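Side-chain contact in transcription elongation factor SPT6 (Candida glabrata, PDB 3PJP), which probably acts as a histone H3-H4 chaperone during transcription elongation and, through its tandem SH2 domain, binds the phosphorylated C-terminal repeats of RNA polymerase II: residues 152-155 and 156-159. Sequence-based numbering, arbitrary orientation.
Sequences KLNA and ESKL
Lys152 and Ser157 are joined across the loop by a bond from NZ of Lys152 to the main-chain O of Ser157, 2.8 Å long and nearly in line with the carbonyl (C=O...N angle 162°). The lysine chain runs out extended and turns only at its last torsion (chi4 79°), which brings the ammonium group out in front of the oxygen. Within the turn, OD1 of Asn154 accepts two bonds: OG of Ser157 reaches it at 3.0 Å from above the amide plane, and the backbone N of Glu156 adds a weak one at 2.9 Å. With chi1 at 55°, the amide of Asn154 is folded back over its own turn, and the side chains of Asn154 and Glu156 cross at about a right angle. The turn is closed by Ser157 N to Asn154 O, 3.1 Å. Just beyond the strand ends, a water bridges Leu153 N and Lys158 O, while CD2 of Leu153 lies 3.8 Å from OG of Ser157. Lys152 and Leu159 turn their side chains to the same face, where both touch Ile122 of helix 115-128. This is a beta hairpin connection with a type I turn from Asn154 to Ser157, linking central strands 146-152 and 159-166 of the second SH2 fold.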
loop_
_atom_site.group_PDB
_atom_site.type_symbol
_atom_site.label_atom_id
_atom_site.label_comp_id
_atom_site.label_asym_id
_atom_site.label_seq_id
_atom_site.Cartn_x
_atom_site.Cartn_y
_atom_site.Cartn_z
ATOM N N LYS A 152 19.899 -6.714 -7.621
ATOM C CA LYS A 152 21.218 -7.324 -7.627
ATOM C C LYS A 152 22.119 -6.428 -8.463
ATOM O O LYS A 152 21.789 -6.093 -9.606
ATOM C CB LYS A 152 21.120 -8.726 -8.230
ATOM C CG LYS A 152 22.362 -9.577 -8.114
ATOM C CD LYS A 152 22.097 -10.960 -8.714
ATOM C CE LYS A 152 23.332 -11.855 -8.667
ATOM N NZ LYS A 152 23.505 -12.419 -7.312
ATOM N N LEU A 153 23.245 -6.023 -7.879
ATOM C CA LEU A 153 24.149 -5.051 -8.483
ATOM C C LEU A 153 24.949 -5.619 -9.660
ATOM O O LEU A 153 25.142 -4.951 -10.676
ATOM C CB LEU A 153 25.117 -4.527 -7.418
ATOM C CG LEU A 153 26.157 -3.519 -7.907
ATOM C CD1 LEU A 153 25.527 -2.149 -8.139
ATOM C CD2 LEU A 153 27.316 -3.423 -6.926
ATOM N N ASN A 154 25.419 -6.850 -9.501
ATOM C CA ASN A 154 26.167 -7.549 -10.538
ATOM C C ASN A 154 26.374 -8.990 -10.104
ATOM O O ASN A 154 25.954 -9.381 -9.015
ATOM C CB ASN A 154 27.515 -6.868 -10.784
ATOM C CG ASN A 154 28.335 -6.737 -9.517
ATOM O OD1 ASN A 154 28.453 -7.685 -8.739
ATOM N ND2 ASN A 154 28.881 -5.550 -9.287
ATOM N N ALA A 155 27.035 -9.776 -10.947
ATOM C CA ALA A 155 27.194 -11.201 -10.682
ATOM C C ALA A 155 27.992 -11.498 -9.406
ATOM O O ALA A 155 27.832 -12.553 -8.798
ATOM C CB ALA A 155 27.837 -11.889 -11.880
ATOM N N GLU A 156 28.848 -10.565 -9.000
ATOM C CA GLU A 156 29.702 -10.780 -7.836
ATOM C C GLU A 156 29.056 -10.314 -6.534
ATOM O O GLU A 156 29.649 -10.430 -5.463
ATOM C CB GLU A 156 31.054 -10.086 -8.022
ATOM C CG GLU A 156 31.858 -10.604 -9.203
ATOM C CD GLU A 156 31.310 -10.133 -10.537
ATOM O OE1 GLU A 156 30.957 -8.938 -10.649
ATOM O OE2 GLU A 156 31.227 -10.959 -11.471
ATOM N N SER A 157 27.841 -9.788 -6.630
ATOM C CA SER A 157 27.149 -9.260 -5.460
ATOM C C SER A 157 25.888 -10.054 -5.140
ATOM O O SER A 157 25.346 -10.759 -5.990
ATOM C CB SER A 157 26.786 -7.790 -5.674
ATOM O OG SER A 157 27.946 -7.001 -5.876
ATOM N N LYS A 158 25.425 -9.927 -3.904
ATOM C CA LYS A 158 24.235 -10.630 -3.457
ATOM C C LYS A 158 22.953 -10.029 -4.034
ATOM O O LYS A 158 22.905 -8.845 -4.369
ATOM C CB LYS A 158 24.164 -10.629 -1.926
ATOM C CG LYS A 158 25.123 -11.602 -1.256
ATOM C CD LYS A 158 24.866 -11.692 0.241
ATOM C CE LYS A 158 25.736 -12.774 0.873
ATOM N NZ LYS A 158 25.547 -12.874 2.347
ATOM N N LEU A 159 21.930 -10.866 -4.156
ATOM C CA LEU A 159 20.561 -10.393 -4.366
ATOM C C LEU A 159 19.996 -9.953 -3.020
ATOM O O LEU A 159 20.180 -10.631 -2.008
ATOM C CB LEU A 159 19.699 -11.497 -4.976
ATOM C CG LEU A 159 18.205 -11.207 -5.176
ATOM C CD1 LEU A 159 17.667 -11.951 -6.390
ATOM C CD2 LEU A 159 17.396 -11.548 -3.928
HETATM O O HOH W 1 23.837 -6.207 -4.908
#